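Local coordinates for protein yesU (Bacillus subtilis, PDB 1OQ1) that is of unknown function but has a galectin-like fold, a sandwich of antiparallel sheets, and belongs to a family in the concanavalin clan, at residues Ser20-Trp25 with Phe51-Pro56; Asp37-Leu42 with Lys209-Asp214; Phe69-Gln74 with Ser159-Lys164. One frame throughout, in Å; residues are numbered along the deposited sequence.

All three contacts lie in one galectin-like sandwich. Contacts 2 and 3 are neighbours in the same antiparallel sheet, their centres about 9 Å apart: strand 209-222 pairs with strand 40-44 in contact 2 and with strand 63-73, whose other edge carries contact 3. Lys209 O and Ile72 N, 2.9 Å apart, probably join them by a hydrogen bond. Contact 1 belongs to the other sheet and meets contact 2 through packing, Phe51 CZ lying 3.9 Å from Leu42 CD1. Contacts 1 and 3 do not touch; their nearest atoms are about 10 Å apart. A glycerol, probably from the crystallisation liquor, sits about 4 Å from the Lys209 side chain.

Contact 1. Residues Ser20-Trp25 with Phe51-Pro56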
loop_
_atom_site.group_PDB
_atom_site.type_symbol
_atom_site.label_atom_id
_atom_site.label_comp_id
_atom_site.label_asym_id
_atom_site.label_seq_id
_atom_site.Cartn_x
_atom_site.Cartn_y
_atom_site.Cartn_z
ATOM N N SER A 20 -9.561 4.231 -18.138
ATOM C CA SER A 20 -10.580 5.066 -17.511
ATOM C C SER A 20 -10.692 4.817 -16.007
ATOM O O SER A 20 -11.127 5.694 -15.263
ATOM C CB SER A 20 -11.940 4.835 -18.177
ATOM O OG SER A 20 -12.327 3.475 -18.086
ATOM N N ASP A 21 -10.291 3.628 -15.561
ATOM C CA ASP A 21 -10.364 3.296 -14.141
ATOM C C ASP A 21 -9.392 4.089 -13.269
ATOM O O ASP A 21 -9.637 4.276 -12.077
ATOM C CB ASP A 21 -10.138 1.795 -13.925
ATOM C CG ASP A 21 -11.300 0.959 -14.420
ATOM O OD1 ASP A 21 -12.451 1.412 -14.259
ATOM O OD2 ASP A 21 -11.071 -0.151 -14.951
ATOM N N VAL A 22 -8.289 4.551 -13.849
ATOM C CA VAL A 22 -7.323 5.323 -13.077
ATOM C C VAL A 22 -7.243 6.752 -13.598
ATOM O O VAL A 22 -6.232 7.432 -13.430
ATOM C CB VAL A 22 -5.921 4.687 -13.127
ATOM C CG1 VAL A 22 -5.966 3.298 -12.509
ATOM C CG2 VAL A 22 -5.429 4.617 -14.564
ATOM N N LYS A 23 -8.333 7.194 -14.216
ATOM C CA LYS A 23 -8.444 8.534 -14.786
ATOM C C LYS A 23 -7.865 9.658 -13.927
ATOM O O LYS A 23 -6.989 10.399 -14.377
ATOM C CB LYS A 23 -9.915 8.842 -15.086
ATOM C CG LYS A 23 -10.167 10.256 -15.585
ATOM C CD LYS A 23 -11.651 10.526 -15.776
ATOM C CE LYS A 23 -11.897 11.956 -16.242
ATOM N NZ LYS A 23 -11.384 12.960 -15.265
ATOM N N ASP A 24 -8.354 9.787 -12.696
ATOM C CA ASP A 24 -7.896 10.848 -11.804
ATOM C C ASP A 24 -6.849 10.441 -10.772
ATOM O O ASP A 24 -6.650 11.150 -9.786
ATOM C CB ASP A 24 -9.088 11.477 -11.078
ATOM C CG ASP A 24 -9.975 12.289 -12.002
ATOM O OD1 ASP A 24 -9.481 13.277 -12.586
ATOM O OD2 ASP A 24 -11.167 11.941 -12.142
ATOM N N TRP A 25 -6.185 9.311 -10.984
ATOM C CA TRP A 25 -5.154 8.878 -10.044
ATOM C C TRP A 25 -3.919 9.748 -10.238
ATOM O O TRP A 25 -3.694 10.279 -11.325
ATOM C CB TRP A 25 -4.807 7.406 -10.268
ATOM C CG TRP A 25 -5.839 6.470 -9.712
ATOM C CD1 TRP A 25 -7.193 6.603 -9.797
ATOM C CD2 TRP A 25 -5.599 5.262 -8.976
ATOM N NE1 TRP A 25 -7.814 5.555 -9.158
ATOM C CE2 TRP A 25 -6.859 4.717 -8.644
ATOM C CE3 TRP A 25 -4.442 4.587 -8.564
ATOM C CZ2 TRP A 25 -6.996 3.529 -7.916
ATOM C CZ3 TRP A 25 -4.578 3.407 -7.840
ATOM C CH2 TRP A 25 -5.847 2.891 -7.523
ATOM N N PHE A 51 8.262 5.048 -7.546
ATOM C CA PHE A 51 7.073 5.893 -7.576
ATOM C C PHE A 51 6.019 5.529 -6.542
ATOM O O PHE A 51 6.124 4.522 -5.851
ATOM C CB PHE A 51 6.422 5.801 -8.964
ATOM C CG PHE A 51 5.762 4.464 -9.248
ATOM C CD1 PHE A 51 4.557 4.114 -8.637
ATOM C CD2 PHE A 51 6.352 3.556 -10.118
ATOM C CE1 PHE A 51 3.949 2.876 -8.890
ATOM C CE2 PHE A 51 5.751 2.312 -10.376
ATOM C CZ PHE A 51 4.547 1.977 -9.757
ATOM N N VAL A 52 5.012 6.388 -6.445
ATOM C CA VAL A 52 3.854 6.149 -5.596
ATOM C C VAL A 52 2.695 6.594 -6.488
ATOM O O VAL A 52 2.683 7.721 -6.983
ATOM C CB VAL A 52 3.861 6.977 -4.302
ATOM C CG1 VAL A 52 2.626 6.625 -3.476
ATOM C CG2 VAL A 52 5.126 6.687 -3.496
ATOM N N PHE A 53 1.746 5.691 -6.709
ATOM C CA PHE A 53 0.584 5.937 -7.565
ATOM C C PHE A 53 -0.631 6.005 -6.642
ATOM O O PHE A 53 -1.064 4.988 -6.109
ATOM C CB PHE A 53 0.467 4.776 -8.557
ATOM C CG PHE A 53 -0.557 4.975 -9.638
ATOM C CD1 PHE A 53 -0.717 6.211 -10.262
ATOM C CD2 PHE A 53 -1.317 3.898 -10.081
ATOM C CE1 PHE A 53 -1.617 6.365 -11.311
ATOM C CE2 PHE A 53 -2.221 4.042 -11.133
ATOM C CZ PHE A 53 -2.370 5.278 -11.748
ATOM N N TRP A 54 -1.172 7.207 -6.464
ATOM C CA TRP A 54 -2.295 7.422 -5.554
ATOM C C TRP A 54 -3.713 7.401 -6.096
ATOM O O TRP A 54 -3.994 7.930 -7.172
ATOM C CB TRP A 54 -2.158 8.773 -4.839
ATOM C CG TRP A 54 -0.915 8.987 -4.063
ATOM C CD1 TRP A 54 0.233 9.595 -4.495
ATOM C CD2 TRP A 54 -0.690 8.625 -2.697
ATOM N NE1 TRP A 54 1.156 9.636 -3.479
ATOM C CE2 TRP A 54 0.616 9.047 -2.363
ATOM C CE3 TRP A 54 -1.467 7.985 -1.721
ATOM C CZ2 TRP A 54 1.167 8.849 -1.090
ATOM C CZ3 TRP A 54 -0.919 7.786 -0.452
ATOM C CH2 TRP A 54 0.386 8.219 -0.150
ATOM N N CYS A 55 -4.608 6.810 -5.311
ATOM C CA CYS A 55 -6.031 6.805 -5.619
ATOM C C CYS A 55 -6.416 8.200 -5.103
ATOM O O CYS A 55 -5.952 8.622 -4.043
ATOM C CB CYS A 55 -6.738 5.715 -4.811
ATOM S SG CYS A 55 -8.544 5.811 -4.815
ATOM N N PRO A 56 -7.276 8.931 -5.825
ATOM C CA PRO A 56 -7.639 10.273 -5.354
ATOM C C PRO A 56 -8.630 10.394 -4.198
ATOM O O PRO A 56 -8.743 11.460 -3.589
ATOM C CB PRO A 56 -8.172 10.934 -6.619
ATOM C CG PRO A 56 -8.908 9.797 -7.273
ATOM C CD PRO A 56 -7.942 8.620 -7.104
#
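Trp25 lies across the end of the 51-56 segment, where the loop leading into strand 26-29 meets strand 51-54, at the margin of one sheet of the galectin-like sandwich. A type I beta turn from Val22 to Trp25 delivers the indole. The CB of Trp25 lies 3.2 Å from Trp54 O and also meets Phe53 CE1. With chi1 at -77°, CG stands anti to the carbonyl carbon, still close to Trp54 O. From there the ring divides its contacts. On the pyrrole side, Trp25 CD1 comes 3.4 Å from Pro56 CD, and Cys55 CA sits over the same five-membered ring, 3.9 Å from its centroid; both are CH-pi contacts on one face. On the benzene side, Trp25 CE3 reaches Phe53 CE2 at 3.4 Å, lying over one face of the phenyl ring but offset toward its rim. The six-membered ring of Trp25 and the Phe53 ring are inclined at 47°, an oblique aromatic pair. Further out, Trp25 CZ2 meets Cys55 CB at 3.8 Å, while Cys55 SG makes an oblique sulfur-aromatic contact with the six-membered ring.

The opposite indole face takes Val22 CG1 from its own turn, and Val22 also touches Phe53, so the valine links both rings. Beyond these segments the Trp25 side chain also touches Tyr12 and Phe202. At the outer margin, the prolyl ring rests against the backbone of the turn, with Asp24 O 3.5 Å from Pro56 CB.

Contact 2. Residues Asp37-Leu42 with Lys209-Asp214; sequences DHSLHL and KAVYRD
His41 and Val211 lie side by side and point the same way from an antiparallel pair of strands in the galectin-like sandwich. They form a non-hydrogen-bonded pair, and Val211 CG2 sits over one face of the imidazole, 3.6 Å from its centroid, in a CH-pi contact. The other valine branch, CG1, anti to the backbone N at chi1 177°, lies 3.4 Å from Ser39 OG, whose hydroxyl is hydrogen-bonded to Asp36 O.

On the other face of the sheet Leu42 crosses Tyr212 at about a right angle: Leu42 CD1 approaches Tyr212 CE1 at 3.6 Å, obliquely to the ring. The phenol OH bonds to Gln204, and Phe202 meets the ring from the second sheet. Backbone bonds tie the two strands together, Leu42 N to Ala210 O at 2.9 Å and Tyr212 N to Leu40 O at 2.8 Å; the bond from Leu40 N back to Tyr212 O is weak.

At the far end Arg213 bends at chi2 and chi3, and His38 O stands over a face of its guanidinium, 3.0 Å from CZ. The poor N-H angles rule out hydrogen bonds from NE and NH2, so the attraction there is probably electrostatic, a carbonyl dipole lying against a positive plane.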
loop_
_atom_site.group_PDB
_atom_site.type_symbol
_atom_site.label_atom_id
_atom_site.label_comp_id
_atom_site.label_asym_id
_atom_site.label_seq_id
_atom_site.Cartn_x
_atom_site.Cartn_y
_atom_site.Cartn_z
ATOM N N ASP A 37 -4.234 -7.517 -21.034
ATOM C CA ASP A 37 -5.102 -8.501 -20.393
ATOM C C ASP A 37 -6.141 -7.855 -19.475
ATOM O O ASP A 37 -6.583 -8.467 -18.505
ATOM C CB ASP A 37 -4.275 -9.502 -19.583
ATOM C CG ASP A 37 -3.426 -10.400 -20.458
ATOM O OD1 ASP A 37 -4.001 -11.124 -21.297
ATOM O OD2 ASP A 37 -2.187 -10.384 -20.305
ATOM N N HIS A 38 -6.517 -6.615 -19.775
ATOM C CA HIS A 38 -7.514 -5.900 -18.981
ATOM C C HIS A 38 -7.211 -5.904 -17.484
ATOM O O HIS A 38 -8.081 -6.187 -16.660
ATOM C CB HIS A 38 -8.902 -6.500 -19.232
ATOM C CG HIS A 38 -9.410 -6.275 -20.622
ATOM N ND1 HIS A 38 -9.861 -5.048 -21.058
ATOM C CD2 HIS A 38 -9.495 -7.107 -21.687
ATOM C CE1 HIS A 38 -10.203 -5.133 -22.331
ATOM N NE2 HIS A 38 -9.989 -6.372 -22.737
ATOM N N SER A 39 -5.969 -5.585 -17.145
ATOM C CA SER A 39 -5.536 -5.534 -15.755
ATOM C C SER A 39 -4.418 -4.502 -15.651
ATOM O O SER A 39 -3.650 -4.324 -16.591
ATOM C CB SER A 39 -5.031 -6.906 -15.309
ATOM O OG SER A 39 -3.967 -7.347 -16.134
ATOM N N LEU A 40 -4.328 -3.829 -14.509
ATOM C CA LEU A 40 -3.302 -2.808 -14.317
ATOM C C LEU A 40 -1.892 -3.379 -14.191
ATOM O O LEU A 40 -1.587 -4.114 -13.249
ATOM C CB LEU A 40 -3.608 -1.967 -13.073
ATOM C CG LEU A 40 -2.532 -0.944 -12.678
ATOM C CD1 LEU A 40 -2.408 0.111 -13.762
ATOM C CD2 LEU A 40 -2.894 -0.291 -11.358
ATOM N N HIS A 41 -1.041 -3.036 -15.153
ATOM C CA HIS A 41 0.352 -3.465 -15.136
ATOM C C HIS A 41 1.166 -2.238 -14.747
ATOM O O HIS A 41 1.064 -1.196 -15.396
ATOM C CB HIS A 41 0.807 -3.931 -16.521
ATOM C CG HIS A 41 0.249 -5.257 -16.933
ATOM N ND1 HIS A 41 1.031 -6.384 -17.066
ATOM C CD2 HIS A 41 -1.011 -5.633 -17.253
ATOM C CE1 HIS A 41 0.277 -7.398 -17.451
ATOM N NE2 HIS A 41 -0.966 -6.968 -17.572
ATOM N N LEU A 42 1.947 -2.343 -13.677
ATOM C CA LEU A 42 2.785 -1.225 -13.255
ATOM C C LEU A 42 4.254 -1.602 -13.410
ATOM O O LEU A 42 4.700 -2.632 -12.895
ATOM C CB LEU A 42 2.498 -0.840 -11.795
ATOM C CG LEU A 42 1.155 -0.161 -11.507
ATOM C CD1 LEU A 42 1.064 0.182 -10.023
ATOM C CD2 LEU A 42 1.018 1.102 -12.352
ATOM N N LYS A 209 7.877 -5.262 -11.632
ATOM C CA LYS A 209 6.808 -5.374 -12.615
ATOM C C LYS A 209 5.734 -6.196 -11.912
ATOM O O LYS A 209 5.994 -7.317 -11.475
ATOM C CB LYS A 209 7.282 -6.066 -13.893
ATOM C CG LYS A 209 8.194 -5.188 -14.736
ATOM C CD LYS A 209 8.319 -5.700 -16.159
ATOM C CE LYS A 209 9.145 -4.738 -17.002
ATOM N NZ LYS A 209 9.237 -5.194 -18.418
ATOM N N ALA A 210 4.542 -5.623 -11.778
ATOM C CA ALA A 210 3.442 -6.304 -11.099
ATOM C C ALA A 210 2.090 -5.971 -11.713
ATOM O O ALA A 210 1.939 -4.969 -12.412
ATOM C CB ALA A 210 3.440 -5.929 -9.617
ATOM N N VAL A 211 1.106 -6.820 -11.440
ATOM C CA VAL A 211 -0.245 -6.624 -11.949
ATOM C C VAL A 211 -1.209 -6.522 -10.776
ATOM O O VAL A 211 -1.120 -7.297 -9.819
ATOM C CB VAL A 211 -0.671 -7.797 -12.858
ATOM C CG1 VAL A 211 -2.112 -7.616 -13.313
ATOM C CG2 VAL A 211 0.259 -7.875 -14.065
ATOM N N TYR A 212 -2.120 -5.557 -10.855
ATOM C CA TYR A 212 -3.105 -5.339 -9.804
ATOM C C TYR A 212 -4.520 -5.389 -10.378
ATOM O O TYR A 212 -4.757 -4.964 -11.511
ATOM C CB TYR A 212 -2.887 -3.975 -9.138
ATOM C CG TYR A 212 -1.486 -3.745 -8.610
ATOM C CD1 TYR A 212 -0.434 -3.449 -9.474
ATOM C CD2 TYR A 212 -1.214 -3.827 -7.245
ATOM C CE1 TYR A 212 0.860 -3.239 -8.990
ATOM C CE2 TYR A 212 0.077 -3.620 -6.751
ATOM C CZ TYR A 212 1.105 -3.328 -7.630
ATOM O OH TYR A 212 2.377 -3.130 -7.151
ATOM N N ARG A 213 -5.457 -5.893 -9.583
ATOM C CA ARG A 213 -6.853 -5.999 -10.000
ATOM C C ARG A 213 -7.809 -5.904 -8.814
ATOM O O ARG A 213 -7.424 -6.149 -7.676
ATOM C CB ARG A 213 -7.085 -7.340 -10.693
ATOM C CG ARG A 213 -6.825 -7.359 -12.179
ATOM C CD ARG A 213 -8.135 -7.240 -12.924
ATOM N NE ARG A 213 -8.122 -8.014 -14.161
ATOM C CZ ARG A 213 -9.211 -8.325 -14.854
ATOM N NH1 ARG A 213 -10.403 -7.927 -14.427
ATOM N NH2 ARG A 213 -9.108 -9.033 -15.973
ATOM N N ASP A 214 -9.054 -5.546 -9.107
ATOM C CA ASP A 214 -10.128 -5.451 -8.117
ATOM C C ASP A 214 -9.773 -4.845 -6.766
ATOM O O ASP A 214 -9.803 -5.527 -5.739
ATOM C CB ASP A 214 -10.747 -6.836 -7.895
ATOM C CG ASP A 214 -11.201 -7.488 -9.192
ATOM O OD1 ASP A 214 -11.640 -6.760 -10.106
ATOM O OD2 ASP A 214 -11.127 -8.732 -9.291
#

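Contact 3. Residues Phe69-Gln74 with Ser159-Lys164; sequences FSPIEQ and SPYRMK
Phe69 and Tyr161 form an antiparallel hydrogen-bonded pair, Tyr161 N giving to Phe69 O at 2.8 Å and Phe69 N to Tyr161 O at 3.0 Å, while the N-to-C directions of the two short strand segments make 125°, well away from a strict antiparallel 180°. This joins strands 63-73 and 161-168 in one sheet of the galectin-like sandwich. Phe69 O also lies in the plane of the tyrosine ring, at its edge, where CD2 is the nearest ring atom.

On the same face as that ring, Phe69 CB packs on Met163 CG at 3.8 Å. The selenomethionine chain bends at chi2 and chi3, and its SE makes an oblique Met-aromatic contact with the phenyl ring, 5.5 Å from the centroid. Phe69 continues inward, meeting Tyr119 edge-to-face in the facing sheet, while Ala210 touches it from the neighbouring strand.

Ahead of the bridge, a cis peptide bond precedes Pro160, and Ser159 and Pro160 gather round Ser70. Ser70 OG, anti to the carbonyl carbon of its own residue (chi1 -57°), lies 3.3 Å from both Ser159 CB and Pro160 CB, a polar atom against two carbons. Pro71 CD touches Ser159 OG and more loosely the tyrosine ring. Further on, Ile72 and Glu73 both face Lys209 in a classic beta bulge. One water bridges the two segments, donating to Pro71 O at 2.7 Å and hydrogen-bonded to Ser159 OG at 2.6 Å.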
loop_
_atom_site.group_PDB
_atom_site.type_symbol
_atom_site.label_atom_id
_atom_site.label_comp_id
_atom_site.label_asym_id
_atom_site.label_seq_id
_atom_site.Cartn_x
_atom_site.Cartn_y
_atom_site.Cartn_z
ATOM N N PHE A 69 -3.078 -9.183 -6.314
ATOM C CA PHE A 69 -1.688 -8.845 -6.619
ATOM C C PHE A 69 -0.943 -9.977 -7.318
ATOM O O PHE A 69 -1.020 -11.130 -6.894
ATOM C CB PHE A 69 -0.955 -8.511 -5.313
ATOM C CG PHE A 69 0.526 -8.300 -5.474
ATOM C CD1 PHE A 69 1.019 -7.147 -6.080
ATOM C CD2 PHE A 69 1.429 -9.246 -4.997
ATOM C CE1 PHE A 69 2.392 -6.942 -6.205
ATOM C CE2 PHE A 69 2.806 -9.051 -5.117
ATOM C CZ PHE A 69 3.287 -7.895 -5.723
ATOM N N SER A 70 -0.208 -9.641 -8.374
ATOM C CA SER A 70 0.570 -10.630 -9.122
ATOM C C SER A 70 1.993 -10.125 -9.363
ATOM O O SER A 70 2.193 -9.161 -10.104
ATOM C CB SER A 70 -0.073 -10.909 -10.481
ATOM O OG SER A 70 -1.409 -11.339 -10.346
ATOM N N PRO A 71 2.997 -10.750 -8.723
ATOM C CA PRO A 71 4.385 -10.319 -8.923
ATOM C C PRO A 71 4.841 -10.930 -10.247
ATOM O O PRO A 71 4.859 -12.150 -10.395
ATOM C CB PRO A 71 5.103 -10.912 -7.715
ATOM C CG PRO A 71 4.363 -12.197 -7.502
ATOM C CD PRO A 71 2.912 -11.799 -7.690
ATOM N N ILE A 72 5.209 -10.080 -11.202
ATOM C CA ILE A 72 5.605 -10.552 -12.525
ATOM C C ILE A 72 7.106 -10.617 -12.768
ATOM O O ILE A 72 7.591 -11.566 -13.386
ATOM C CB ILE A 72 4.974 -9.662 -13.620
ATOM C CG1 ILE A 72 3.454 -9.630 -13.442
ATOM C CG2 ILE A 72 5.339 -10.189 -15.012
ATOM C CD1 ILE A 72 2.797 -11.003 -13.455
ATOM N N GLU A 73 7.837 -9.618 -12.283
ATOM C CA GLU A 73 9.280 -9.576 -12.488
ATOM C C GLU A 73 10.009 -8.853 -11.357
ATOM O O GLU A 73 9.563 -7.805 -10.889
ATOM C CB GLU A 73 9.561 -8.876 -13.821
ATOM C CG GLU A 73 10.892 -9.196 -14.463
ATOM C CD GLU A 73 11.013 -8.578 -15.848
ATOM O OE1 GLU A 73 11.088 -7.335 -15.947
ATOM O OE2 GLU A 73 11.021 -9.336 -16.840
ATOM N N GLN A 74 11.129 -9.424 -10.916
ATOM C CA GLN A 74 11.948 -8.827 -9.859
ATOM C C GLN A 74 13.334 -8.622 -10.479
ATOM O O GLN A 74 13.569 -9.056 -11.606
ATOM C CB GLN A 74 12.037 -9.774 -8.654
ATOM C CG GLN A 74 12.837 -11.043 -8.915
ATOM C CD GLN A 74 12.879 -11.983 -7.720
ATOM O OE1 GLN A 74 13.803 -12.785 -7.585
ATOM N NE2 GLN A 74 11.873 -11.899 -6.855
ATOM N N SER A 159 -0.364 -16.773 -9.266
ATOM C CA SER A 159 -1.104 -15.518 -9.180
ATOM C C SER A 159 -2.530 -15.569 -9.717
ATOM O O SER A 159 -2.859 -16.401 -10.560
ATOM C CB SER A 159 -0.324 -14.423 -9.919
ATOM O OG SER A 159 0.969 -14.254 -9.356
ATOM N N PRO A 160 -3.389 -14.653 -9.246
ATOM C CA PRO A 160 -3.053 -13.616 -8.262
ATOM C C PRO A 160 -3.214 -14.039 -6.802
ATOM O O PRO A 160 -3.788 -15.086 -6.495
ATOM C CB PRO A 160 -4.009 -12.489 -8.627
ATOM C CG PRO A 160 -5.246 -13.248 -8.996
ATOM C CD PRO A 160 -4.711 -14.391 -9.847
ATOM N N TYR A 161 -2.705 -13.199 -5.906
ATOM C CA TYR A 161 -2.799 -13.431 -4.469
ATOM C C TYR A 161 -3.818 -12.442 -3.892
ATOM O O TYR A 161 -3.888 -11.294 -4.327
ATOM C CB TYR A 161 -1.418 -13.247 -3.830
ATOM C CG TYR A 161 -0.436 -14.318 -4.248
ATOM C CD1 TYR A 161 -0.309 -15.499 -3.516
ATOM C CD2 TYR A 161 0.303 -14.191 -5.427
ATOM C CE1 TYR A 161 0.525 -16.534 -3.948
ATOM C CE2 TYR A 161 1.143 -15.225 -5.871
ATOM C CZ TYR A 161 1.241 -16.391 -5.128
ATOM O OH TYR A 161 2.009 -17.442 -5.583
ATOM N N ARG A 162 -4.619 -12.902 -2.930
ATOM C CA ARG A 162 -5.655 -12.074 -2.304
ATOM C C ARG A 162 -5.119 -11.327 -1.086
ATOM O O ARG A 162 -4.852 -11.924 -0.046
ATOM C CB ARG A 162 -6.847 -12.953 -1.905
ATOM C CG ARG A 162 -7.769 -13.334 -3.070
ATOM C CD ARG A 162 -8.633 -12.142 -3.472
ATOM N NE ARG A 162 -9.469 -12.378 -4.649
ATOM C CZ ARG A 162 -10.568 -13.130 -4.673
ATOM N NH1 ARG A 162 -10.991 -13.747 -3.577
ATOM N NH2 ARG A 162 -11.257 -13.248 -5.802
HETATM N N MSE A 163 -4.950 -10.018 -1.238
HETATM C CA MSE A 163 -4.415 -9.166 -0.176
HETATM C C MSE A 163 -5.552 -8.506 0.597
HETATM O O MSE A 163 -6.507 -8.024 -0.003
HETATM C CB MSE A 163 -3.531 -8.089 -0.801
HETATM C CG MSE A 163 -2.771 -8.574 -2.022
HETATM SE SE MSE A 163 -1.391 -9.869 -1.626
HETATM C CE MSE A 163 -2.372 -11.492 -1.409
ATOM N N LYS A 164 -5.446 -8.478 1.924
ATOM C CA LYS A 164 -6.486 -7.868 2.754
ATOM C C LYS A 164 -5.867 -7.124 3.927
ATOM O O LYS A 164 -5.071 -7.680 4.680
ATOM C CB LYS A 164 -7.461 -8.933 3.275
ATOM C CG LYS A 164 -8.600 -8.346 4.116
ATOM C CD LYS A 164 -9.601 -9.402 4.582
ATOM C CE LYS A 164 -10.431 -9.944 3.428
ATOM N NZ LYS A 164 -11.465 -10.922 3.892
HETATM O O HOH W 1 2.799 -13.744 -11.160
#